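Long-range contacts in interpain A (Prevotella intermedia, PDB 3BB7), which probably cleaves peptide bonds as a cysteine protease of family C10, captured here as a proenzyme fragment with part of its prodomain and its catalytic domain: residues A[95-101]-A[113-119]; A[90-96]-A[283-288]; A[118-122]-A[185-190]; A[138-144]-A[191-197]. The protein carries 1 engineered substitution. All coordinates share one frame; numbering follows the deposited sequence.

How the contacts relate
Contacts 1, 2 and 3 are buried and lie round the start of helix 116-128, whereas contact 4 sits farther out and is only partly buried. Contacts 1 and 2 share Gly95 and Gln96: in one the loop grips the helix start, in the other it meets the turn 283-288, and both rely on backbone carbonyls and carboxamides, with waters joining in contact 2. Contact 3 shares Ala118 and Thr119 with contact 1 but has no hydrogen bond across it, being small apolar groups and sulfur between helices. Contact 4 continues from the end of the same helix 176-192, where a His-Glu pair and bridging waters appear beside apolar packing.

Contact 1 (A[95-101]-A[113-119]); sequences GQQMPYN and ITGAVAT. Engineered in segment 113-119: Ala116 (natural residue Cys).
Gln96 and Thr114 bring the two backbones together, their CA atoms 4.8 Å apart, and Thr114 N donates to Gln96 O (3.0 Å) in the carbonyl plane, on a lone pair. One residue back, the hydroxyl of Thr119 gives its proton to Gly95 O across 2.8 Å from OG1, coming from above the peptide, 61° out of the carbonyl plane. Two successive carbonyls of the loop are thus gripped by the residues leading into helix 116-128 and by its first turn.

The side chain of Gln96 does most of the remaining work. With CG anti to the carbonyl carbon (chi1 -64°) and the chain extended beyond it, the side chain passes over Thr114 OG1 and crosses Thr119 at about a right angle, laying its carboxamide beside the helix start. OE1 takes a weak bond from the N-cap residue, Gly115 N (3.0 Å). NE2 stands 3.3 Å from Ala116 N; both are donors, so they do not bond to each other. Ala116 is the engineered replacement of the cysteine predicted to be the nucleophile, and its CB lies 3.7 Å from Gln96 NE2. With the backbone N of the nucleophile position against one face of the glutamine amide, the arrangement is consistent with the oxyanion hole of papain-like proteases.

Ile113 CD1 lies on the side of the opposite face, 3.4 Å from Gln96 OE1, and Ile113 CG2 meets Gln97 CG at 3.7 Å. The methyl of Thr114 turns the other way, toward the Tyr100 backbone. Tyr100 itself leans its ring away, toward Val182 and Met186 of helix 176-192.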
# COMPACT_ATOMS: atom_id res chain seq x y z
N GLY A 95 0.30 -10.51 -0.71
CA GLY A 95 1.34 -10.30 0.27
C GLY A 95 2.71 -10.36 -0.38
O GLY A 95 2.84 -10.13 -1.60
N GLN A 96 3.74 -10.67 0.42
CA GLN A 96 5.12 -10.56 -0.05
C GLN A 96 5.89 -11.88 -0.02
O GLN A 96 7.03 -11.95 -0.52
CB GLN A 96 5.90 -9.56 0.80
CG GLN A 96 5.40 -8.12 0.72
CD GLN A 96 6.40 -7.16 1.32
OE1 GLN A 96 7.62 -7.31 1.14
NE2 GLN A 96 5.90 -6.13 2.03
N GLN A 97 5.32 -12.92 0.59
CA GLN A 97 6.00 -14.22 0.69
C GLN A 97 5.39 -15.27 -0.24
O GLN A 97 4.95 -14.91 -1.35
CB GLN A 97 6.17 -14.64 2.16
CG GLN A 97 6.98 -13.60 2.91
CD GLN A 97 7.35 -14.02 4.28
OE1 GLN A 97 6.59 -13.84 5.22
NE2 GLN A 97 8.54 -14.60 4.41
N MET A 98 5.41 -16.56 0.10
CA MET A 98 4.94 -17.54 -0.89
C MET A 98 3.44 -17.44 -1.14
O MET A 98 2.68 -17.24 -0.20
CB MET A 98 5.37 -18.97 -0.50
CG MET A 98 6.86 -19.17 -0.69
SD MET A 98 7.39 -19.22 -2.43
CE MET A 98 6.56 -20.73 -2.99
N PRO A 99 3.00 -17.60 -2.39
CA PRO A 99 3.79 -17.86 -3.60
C PRO A 99 4.22 -16.60 -4.36
O PRO A 99 4.85 -16.71 -5.43
CB PRO A 99 2.81 -18.63 -4.47
CG PRO A 99 1.46 -18.00 -4.10
CD PRO A 99 1.55 -17.62 -2.66
N TYR A 100 3.90 -15.42 -3.82
CA TYR A 100 4.20 -14.16 -4.49
C TYR A 100 5.67 -14.03 -4.83
O TYR A 100 6.00 -13.43 -5.87
CB TYR A 100 3.77 -13.00 -3.59
CG TYR A 100 2.34 -13.18 -3.09
CD1 TYR A 100 2.07 -13.53 -1.75
CD2 TYR A 100 1.24 -13.06 -3.97
CE1 TYR A 100 0.73 -13.73 -1.31
CE2 TYR A 100 -0.07 -13.24 -3.52
CZ TYR A 100 -0.31 -13.60 -2.21
OH TYR A 100 -1.63 -13.74 -1.85
N ASN A 101 6.53 -14.56 -3.94
CA ASN A 101 7.98 -14.45 -4.12
C ASN A 101 8.62 -15.69 -4.73
O ASN A 101 9.86 -15.83 -4.67
CB ASN A 101 8.66 -14.12 -2.78
CG ASN A 101 8.57 -15.28 -1.77
OD1 ASN A 101 7.77 -16.20 -1.96
ND2 ASN A 101 9.40 -15.24 -0.70
N ILE A 113 11.85 -11.52 -0.36
CA ILE A 113 10.42 -11.17 -0.41
C ILE A 113 10.12 -10.08 -1.41
O ILE A 113 11.03 -9.41 -1.91
CB ILE A 113 9.88 -10.89 1.04
CG1 ILE A 113 10.39 -9.55 1.62
CG2 ILE A 113 10.22 -12.08 1.95
CD1 ILE A 113 9.80 -9.16 2.99
N THR A 114 8.85 -9.93 -1.79
CA THR A 114 8.61 -9.14 -2.99
C THR A 114 8.84 -7.64 -2.83
O THR A 114 9.12 -6.94 -3.83
CB THR A 114 7.17 -9.31 -3.50
OG1 THR A 114 6.28 -8.90 -2.45
CG2 THR A 114 6.93 -10.74 -3.93
N GLY A 115 8.65 -7.14 -1.63
CA GLY A 115 8.71 -5.68 -1.35
C GLY A 115 7.30 -5.10 -1.38
O GLY A 115 6.48 -5.43 -2.26
N ALA A 116 7.00 -4.21 -0.44
CA ALA A 116 5.66 -3.62 -0.35
C ALA A 116 5.29 -2.85 -1.60
O ALA A 116 4.12 -2.83 -2.00
CB ALA A 116 5.57 -2.69 0.85
N VAL A 117 6.28 -2.20 -2.22
CA VAL A 117 5.99 -1.43 -3.45
C VAL A 117 5.56 -2.37 -4.56
O VAL A 117 4.62 -2.08 -5.30
CB VAL A 117 7.21 -0.56 -3.88
CG1 VAL A 117 7.02 0.04 -5.25
CG2 VAL A 117 7.42 0.54 -2.83
N ALA A 118 6.23 -3.52 -4.67
CA ALA A 118 5.85 -4.48 -5.71
C ALA A 118 4.47 -5.06 -5.44
O ALA A 118 3.67 -5.18 -6.37
CB ALA A 118 6.87 -5.57 -5.83
N THR A 119 4.15 -5.38 -4.19
CA THR A 119 2.85 -5.96 -3.87
C THR A 119 1.72 -4.95 -4.15
O THR A 119 0.65 -5.31 -4.71
CB THR A 119 2.87 -6.46 -2.43
OG1 THR A 119 3.79 -7.55 -2.34
CG2 THR A 119 1.49 -6.91 -1.97

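Contact 2 (A[90-96]-A[283-288]); sequences LTTTWGQ and NWGWNG
Asn283 and Thr92 meet through a flat carboxamide pointed at a backbone carbonyl: ND2 donates to Thr92 O over 2.8 Å, with the acceptor lying in the amide plane but the N-H bent to 135°. The side chain reaches there because CG is anti to the Asn283 backbone N (chi1 -173°), and ND2 there also lies 3.9 Å from Leu90 CD2, the two side chains crossing at about a right angle. At the other end of the same amide, OD1 takes the N-H of Gly285 (3.1 Å) and a further bond from Gln123 NE2 of helix 116-128, so both ends of the group are held and its rotation is fixed.

At the far end of the contact a second amide meets a ring. The edge of the Trp286 indole comes up against the face of the Gln96 carboxamide, the planes 84° apart, with NE2 in line with the ring plane and 3.5 Å from CZ3. Water 3 accepts from that NE2 and lies close to Gly285 O. Water 2 sits over one face of the indole and accepts from both Gln96 N and Asn287 ND2.

Between these ends the backbones run close. Trp94 O receives Asn287 N at 3.0 Å from above its carbonyl plane, and Gly95 CA points its hydrogen at Gly285 O, 3.3 Å away. Water 1 accepts from Gly288 N beside Trp94 O. The indole of Trp94 leaves the contact, its NE1 bonded to Lys167 O.

The bond from Gly285 N to Asn283 OD1 makes an Asx turn, which opens the glycine-rich loop between strands 280-283 and 292-294, the loop that carries Trp286, whose indole borders Gln96 next to the predicted nucleophile position.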
# COMPACT_ATOMS: atom_id res chain seq x y z
N LEU A 90 -10.46 -3.06 -4.86
CA LEU A 90 -9.70 -4.29 -5.09
C LEU A 90 -10.41 -5.52 -4.49
O LEU A 90 -11.16 -5.42 -3.49
CB LEU A 90 -8.33 -4.17 -4.42
CG LEU A 90 -7.14 -3.55 -5.16
CD1 LEU A 90 -7.38 -2.43 -6.17
CD2 LEU A 90 -6.03 -3.23 -4.14
N THR A 91 -10.16 -6.70 -5.09
CA THR A 91 -10.68 -7.96 -4.53
C THR A 91 -9.57 -8.88 -4.02
O THR A 91 -9.83 -9.94 -3.45
CB THR A 91 -11.50 -8.71 -5.59
OG1 THR A 91 -10.72 -8.89 -6.77
CG2 THR A 91 -12.77 -7.88 -5.93
N THR A 92 -8.31 -8.47 -4.24
CA THR A 92 -7.18 -9.30 -3.90
C THR A 92 -6.72 -9.03 -2.46
O THR A 92 -6.95 -7.95 -1.91
CB THR A 92 -6.01 -9.04 -4.84
OG1 THR A 92 -5.75 -7.62 -4.91
CG2 THR A 92 -6.30 -9.56 -6.22
N THR A 93 -6.08 -10.03 -1.86
CA THR A 93 -5.47 -9.88 -0.56
C THR A 93 -4.04 -10.39 -0.62
O THR A 93 -3.66 -11.34 0.06
CB THR A 93 -6.27 -10.60 0.54
OG1 THR A 93 -6.61 -11.92 0.11
CG2 THR A 93 -7.54 -9.82 0.85
N TRP A 94 -3.23 -9.74 -1.46
CA TRP A 94 -1.89 -10.26 -1.72
C TRP A 94 -0.87 -9.88 -0.66
O TRP A 94 -1.15 -9.06 0.22
CB TRP A 94 -1.46 -9.83 -3.13
CG TRP A 94 -2.30 -10.50 -4.21
CD1 TRP A 94 -3.22 -11.50 -4.03
CD2 TRP A 94 -2.23 -10.26 -5.61
NE1 TRP A 94 -3.74 -11.90 -5.25
CE2 TRP A 94 -3.17 -11.14 -6.23
CE3 TRP A 94 -1.53 -9.34 -6.42
CZ2 TRP A 94 -3.40 -11.14 -7.61
CZ3 TRP A 94 -1.73 -9.36 -7.80
CH2 TRP A 94 -2.68 -10.25 -8.37
N GLY A 95 0.30 -10.51 -0.71
CA GLY A 95 1.34 -10.30 0.27
C GLY A 95 2.71 -10.36 -0.38
O GLY A 95 2.84 -10.13 -1.60
N GLN A 96 3.74 -10.67 0.42
CA GLN A 96 5.12 -10.56 -0.05
C GLN A 96 5.89 -11.88 -0.02
O GLN A 96 7.03 -11.95 -0.52
CB GLN A 96 5.90 -9.56 0.80
CG GLN A 96 5.40 -8.12 0.72
CD GLN A 96 6.40 -7.16 1.32
OE1 GLN A 96 7.62 -7.31 1.14
NE2 GLN A 96 5.90 -6.13 2.03
N ASN A 283 -5.59 -1.34 1.38
CA ASN A 283 -5.11 -2.71 1.22
C ASN A 283 -3.62 -2.69 1.52
O ASN A 283 -2.85 -2.18 0.73
CB ASN A 283 -5.41 -3.20 -0.19
CG ASN A 283 -5.09 -4.68 -0.37
OD1 ASN A 283 -4.01 -5.13 0.02
ND2 ASN A 283 -6.05 -5.44 -0.91
N TRP A 284 -3.23 -3.20 2.68
CA TRP A 284 -1.85 -3.08 3.14
C TRP A 284 -0.89 -4.01 2.42
O TRP A 284 0.32 -3.88 2.61
CB TRP A 284 -1.73 -3.40 4.64
CG TRP A 284 -2.60 -2.55 5.53
CD1 TRP A 284 -3.77 -2.93 6.14
CD2 TRP A 284 -2.36 -1.19 5.93
NE1 TRP A 284 -4.27 -1.89 6.90
CE2 TRP A 284 -3.44 -0.81 6.77
CE3 TRP A 284 -1.36 -0.24 5.62
CZ2 TRP A 284 -3.54 0.46 7.33
CZ3 TRP A 284 -1.49 1.06 6.20
CH2 TRP A 284 -2.57 1.37 7.03
N GLY A 285 -1.40 -4.96 1.65
CA GLY A 285 -0.55 -5.92 0.93
C GLY A 285 0.12 -6.89 1.90
O GLY A 285 1.24 -7.31 1.68
N TRP A 286 -0.59 -7.26 2.97
CA TRP A 286 -0.06 -8.20 3.95
C TRP A 286 -1.06 -9.31 4.16
O TRP A 286 -1.52 -9.56 5.27
CB TRP A 286 0.37 -7.53 5.25
CG TRP A 286 1.39 -8.36 6.00
CD1 TRP A 286 1.15 -9.18 7.06
CD2 TRP A 286 2.81 -8.45 5.72
NE1 TRP A 286 2.32 -9.77 7.46
CE2 TRP A 286 3.35 -9.35 6.65
CE3 TRP A 286 3.66 -7.87 4.76
CZ2 TRP A 286 4.72 -9.66 6.69
CZ3 TRP A 286 5.03 -8.17 4.80
CH2 TRP A 286 5.55 -9.06 5.75
N ASN A 287 -1.44 -9.95 3.05
CA ASN A 287 -2.33 -11.11 3.05
C ASN A 287 -3.71 -10.80 3.60
O ASN A 287 -4.39 -11.71 4.14
CB ASN A 287 -1.68 -12.29 3.80
CG ASN A 287 -0.25 -12.47 3.38
OD1 ASN A 287 0.01 -12.78 2.22
ND2 ASN A 287 0.68 -12.14 4.27
N GLY A 288 -4.10 -9.54 3.48
CA GLY A 288 -5.41 -9.09 3.95
C GLY A 288 -5.41 -8.68 5.42
O GLY A 288 -6.39 -8.06 5.88
O HOH W 1 -3.64 -7.66 1.27
O HOH W 2 3.46 -10.92 3.28
O HOH W 3 3.19 -5.31 1.56

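Contact 3 (A[118-122]-A[185-190]); sequences ATATA and LMLHCG
No flat group stands between Met186 and Cys189 on one helix and Ala118 and Ala122 on the other. The imidazole of His188 is turned off the far side, with Leu187 CG at its edge, and there it meets the rings of Phe156 and Tyr161, its ND1 hydrogen-bonded to Tyr161 OH.

What remains is small. The axes approach to 8.4 Å and cross at 115°, a close pass, with alanine and glycine where the backbones come nearest: Ala118 CB rests 3.7 Å from Gly190 N. Cys189 reaches across from its CB, which sits over Ala118 O, and its SG touches both Thr121 CG2 (3.7 Å) and Ala122 CB (4.0 Å).

Met186 folds back at chi2 (-75°), which carries its sulfur and terminal methyl obliquely across Thr119, with SD 3.7 Å from OG1. The polar partners of that hydroxyl, Thr114 among them, lie elsewhere; the sulfur meets it by van der Waals contact. At Ala122, Leu185 adds CD2, 3.8 Å from Ala122 CB and also close to Ala122 O. No hydrogen bond joins the two segments.

Helix 116-128 carries the predicted nucleophile position at its start, as the central helix of papain-like proteases does, and helix 176-192 packs across it within that fold.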
# COMPACT_ATOMS: atom_id res chain seq x y z
N ALA A 118 6.23 -3.52 -4.67
CA ALA A 118 5.85 -4.48 -5.71
C ALA A 118 4.47 -5.06 -5.44
O ALA A 118 3.67 -5.18 -6.37
CB ALA A 118 6.87 -5.57 -5.83
N THR A 119 4.15 -5.38 -4.19
CA THR A 119 2.85 -5.96 -3.87
C THR A 119 1.72 -4.95 -4.15
O THR A 119 0.65 -5.31 -4.71
CB THR A 119 2.87 -6.46 -2.43
OG1 THR A 119 3.79 -7.55 -2.34
CG2 THR A 119 1.49 -6.91 -1.97
N ALA A 120 1.93 -3.69 -3.75
CA ALA A 120 0.92 -2.67 -4.01
C ALA A 120 0.75 -2.46 -5.53
O ALA A 120 -0.37 -2.46 -6.04
CB ALA A 120 1.32 -1.35 -3.33
N THR A 121 1.86 -2.32 -6.27
CA THR A 121 1.78 -2.12 -7.72
C THR A 121 1.11 -3.31 -8.40
O THR A 121 0.24 -3.14 -9.25
CB THR A 121 3.21 -1.90 -8.26
OG1 THR A 121 3.78 -0.75 -7.62
CG2 THR A 121 3.18 -1.66 -9.76
N ALA A 122 1.47 -4.54 -8.01
CA ALA A 122 0.86 -5.72 -8.65
C ALA A 122 -0.66 -5.72 -8.43
O ALA A 122 -1.42 -6.06 -9.35
CB ALA A 122 1.53 -6.99 -8.11
N LEU A 185 4.18 -11.44 -12.10
CA LEU A 185 3.79 -10.05 -11.95
C LEU A 185 4.54 -9.36 -10.79
O LEU A 185 5.05 -8.25 -10.94
CB LEU A 185 2.27 -9.96 -11.77
CG LEU A 185 1.69 -8.55 -11.58
CD1 LEU A 185 1.96 -7.67 -12.85
CD2 LEU A 185 0.21 -8.60 -11.29
N MET A 186 4.65 -10.05 -9.65
CA MET A 186 5.37 -9.52 -8.48
C MET A 186 6.83 -9.25 -8.81
O MET A 186 7.35 -8.18 -8.50
CB MET A 186 5.32 -10.52 -7.33
CG MET A 186 3.97 -10.64 -6.67
SD MET A 186 3.65 -9.22 -5.61
CE MET A 186 1.99 -9.61 -5.06
N LEU A 187 7.48 -10.22 -9.48
CA LEU A 187 8.89 -10.07 -9.83
C LEU A 187 9.05 -8.88 -10.78
O LEU A 187 9.90 -8.02 -10.59
CB LEU A 187 9.38 -11.35 -10.48
CG LEU A 187 10.63 -11.25 -11.36
CD1 LEU A 187 11.75 -11.09 -10.44
CD2 LEU A 187 10.79 -12.49 -12.21
N HIS A 188 8.18 -8.79 -11.77
CA HIS A 188 8.30 -7.72 -12.76
C HIS A 188 8.06 -6.35 -12.13
O HIS A 188 8.78 -5.39 -12.44
CB HIS A 188 7.37 -7.99 -13.92
CG HIS A 188 7.84 -9.09 -14.81
ND1 HIS A 188 7.56 -9.11 -16.16
CD2 HIS A 188 8.62 -10.17 -14.56
CE1 HIS A 188 8.11 -10.19 -16.70
NE2 HIS A 188 8.78 -10.83 -15.76
N CYS A 189 7.09 -6.28 -11.22
CA CYS A 189 6.83 -4.99 -10.53
C CYS A 189 8.03 -4.58 -9.70
O CYS A 189 8.35 -3.37 -9.64
CB CYS A 189 5.59 -5.07 -9.66
SG CYS A 189 4.06 -5.14 -10.62
N GLY A 190 8.68 -5.55 -9.04
CA GLY A 190 9.89 -5.22 -8.27
C GLY A 190 11.04 -4.75 -9.16
O GLY A 190 11.68 -3.71 -8.90

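Contact 4 (A[138-144]-A[191-197]); sequences HTVHYPA and VASEMQY
His138 takes CG anti to its backbone N (chi1 -171°), which sends the ring off the strand toward Glu194; the glutamate bends at chi2 (64°) to bring its carboxylate up to meet it. The result is a short, fairly straight bond, NE2 to OE2 at 2.7 Å and 157°, made on the syn lone pair and close to the ring plane. The carboxylate would probably draw positive charge onto the histidine. At the same ring edge lies Val191 O, while Val191 CG1 packs against His138 O at 3.4 Å.

Glu194 has positive phi as the C-prime residue of a Schellman motif: its N bonds to Val191 O and Met195 N to Gly190 O, ending the helix at the residue that carries the carboxylate. Its OE1 is linked through water 4 to Thr139 O.

Val140 slips past Glu194 and puts CG2 at the edge of the Tyr197 ring, 3.8 Å from CE1, while Met195 CG lies over one face. Farther on, the edge of the Tyr142 ring points at Tyr197 O, 3.3 Å from CE1.

Strand 138-142 pairs with strand 150-154, whose Ile152 touches Val191 and Tyr197; Tyr218 of helix 208-218 meets the His138 ring, and Met195 reaches Ala118 on helix 116-128.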
# COMPACT_ATOMS: atom_id res chain seq x y z
N HIS A 138 14.90 -5.64 -17.99
CA HIS A 138 15.76 -5.01 -17.00
C HIS A 138 16.20 -6.03 -15.98
O HIS A 138 15.53 -7.03 -15.76
CB HIS A 138 15.01 -3.87 -16.30
CG HIS A 138 15.87 -3.01 -15.41
ND1 HIS A 138 16.98 -2.33 -15.86
CD2 HIS A 138 15.72 -2.66 -14.10
CE1 HIS A 138 17.49 -1.63 -14.86
NE2 HIS A 138 16.75 -1.81 -13.79
N THR A 139 17.33 -5.73 -15.33
CA THR A 139 17.92 -6.59 -14.32
C THR A 139 18.30 -5.74 -13.11
O THR A 139 18.81 -4.61 -13.27
CB THR A 139 19.17 -7.29 -14.91
OG1 THR A 139 18.76 -8.11 -16.01
CG2 THR A 139 19.86 -8.17 -13.87
N VAL A 140 18.00 -6.24 -11.90
CA VAL A 140 18.63 -5.72 -10.68
C VAL A 140 19.45 -6.85 -10.06
O VAL A 140 19.45 -7.99 -10.56
CB VAL A 140 17.60 -5.16 -9.70
CG1 VAL A 140 16.75 -4.07 -10.37
CG2 VAL A 140 16.69 -6.27 -9.12
N HIS A 141 20.20 -6.55 -9.00
CA HIS A 141 21.12 -7.54 -8.42
C HIS A 141 20.86 -7.70 -6.94
O HIS A 141 20.35 -6.78 -6.27
CB HIS A 141 22.59 -7.14 -8.69
CG HIS A 141 22.94 -7.22 -10.14
ND1 HIS A 141 22.75 -6.17 -11.02
CD2 HIS A 141 23.38 -8.26 -10.90
CE1 HIS A 141 23.08 -6.55 -12.25
NE2 HIS A 141 23.49 -7.80 -12.20
N TYR A 142 21.24 -8.87 -6.42
CA TYR A 142 21.19 -9.15 -4.99
C TYR A 142 22.57 -9.56 -4.52
O TYR A 142 23.12 -10.55 -5.00
CB TYR A 142 20.17 -10.24 -4.66
CG TYR A 142 20.20 -10.56 -3.18
CD1 TYR A 142 19.73 -9.64 -2.24
CD2 TYR A 142 20.73 -11.77 -2.73
CE1 TYR A 142 19.79 -9.90 -0.86
CE2 TYR A 142 20.79 -12.05 -1.36
CZ TYR A 142 20.32 -11.12 -0.43
OH TYR A 142 20.37 -11.39 0.91
N PRO A 143 23.16 -8.81 -3.57
CA PRO A 143 22.61 -7.61 -2.93
C PRO A 143 22.59 -6.44 -3.89
O PRO A 143 23.38 -6.41 -4.86
CB PRO A 143 23.61 -7.36 -1.81
CG PRO A 143 24.89 -7.87 -2.38
CD PRO A 143 24.51 -9.12 -3.08
N ALA A 144 21.69 -5.48 -3.64
CA ALA A 144 21.51 -4.38 -4.58
C ALA A 144 22.78 -3.58 -4.83
O ALA A 144 22.97 -3.05 -5.96
CB ALA A 144 20.39 -3.47 -4.09
N VAL A 191 11.37 -5.54 -10.19
CA VAL A 191 12.49 -5.17 -11.08
C VAL A 191 12.23 -3.79 -11.71
O VAL A 191 13.12 -2.94 -11.79
CB VAL A 191 12.70 -6.25 -12.14
CG1 VAL A 191 13.69 -5.76 -13.21
CG2 VAL A 191 13.19 -7.55 -11.46
N ALA A 192 10.99 -3.56 -12.17
CA ALA A 192 10.61 -2.24 -12.74
C ALA A 192 10.82 -1.08 -11.77
O ALA A 192 11.12 0.04 -12.20
CB ALA A 192 9.20 -2.26 -13.20
N SER A 193 10.71 -1.36 -10.47
CA SER A 193 10.81 -0.35 -9.43
C SER A 193 12.20 -0.24 -8.86
O SER A 193 12.41 0.45 -7.86
CB SER A 193 9.82 -0.66 -8.32
OG SER A 193 8.48 -0.59 -8.82
N GLU A 194 13.18 -0.91 -9.52
CA GLU A 194 14.58 -0.93 -9.02
C GLU A 194 14.67 -1.43 -7.58
O GLU A 194 15.43 -0.90 -6.74
CB GLU A 194 15.23 0.44 -9.15
CG GLU A 194 16.75 0.43 -9.24
CD GLU A 194 17.28 -0.27 -10.49
OE1 GLU A 194 18.49 -0.62 -10.48
OE2 GLU A 194 16.51 -0.47 -11.45
N MET A 195 13.92 -2.49 -7.29
CA MET A 195 13.86 -3.05 -5.94
C MET A 195 15.24 -3.41 -5.40
O MET A 195 16.08 -3.96 -6.13
CB MET A 195 12.99 -4.31 -5.95
CG MET A 195 12.55 -4.86 -4.58
SD MET A 195 11.54 -3.71 -3.60
CE MET A 195 10.01 -3.71 -4.55
N GLN A 196 15.43 -3.15 -4.11
CA GLN A 196 16.63 -3.57 -3.35
C GLN A 196 16.12 -4.74 -2.52
O GLN A 196 15.52 -4.56 -1.46
CB GLN A 196 17.12 -2.43 -2.46
CG GLN A 196 17.66 -1.27 -3.33
CD GLN A 196 18.25 -0.16 -2.52
OE1 GLN A 196 18.04 1.02 -2.83
NE2 GLN A 196 19.02 -0.51 -1.49
N TYR A 197 16.37 -5.95 -3.00
CA TYR A 197 15.73 -7.13 -2.44
C TYR A 197 16.39 -7.54 -1.13
O TYR A 197 17.61 -7.39 -0.93
CB TYR A 197 15.79 -8.28 -3.42
CG TYR A 197 14.71 -8.19 -4.48
CD1 TYR A 197 15.02 -7.82 -5.79
CD2 TYR A 197 13.39 -8.50 -4.18
CE1 TYR A 197 14.02 -7.72 -6.79
CE2 TYR A 197 12.38 -8.43 -5.17
CZ TYR A 197 12.71 -8.06 -6.48
OH TYR A 197 11.72 -7.96 -7.41
O HOH W 4 19.77 -2.37 -12.03
O HOH W 5 17.88 -6.02 -5.42
O HOH W 6 19.80 -5.82 -1.58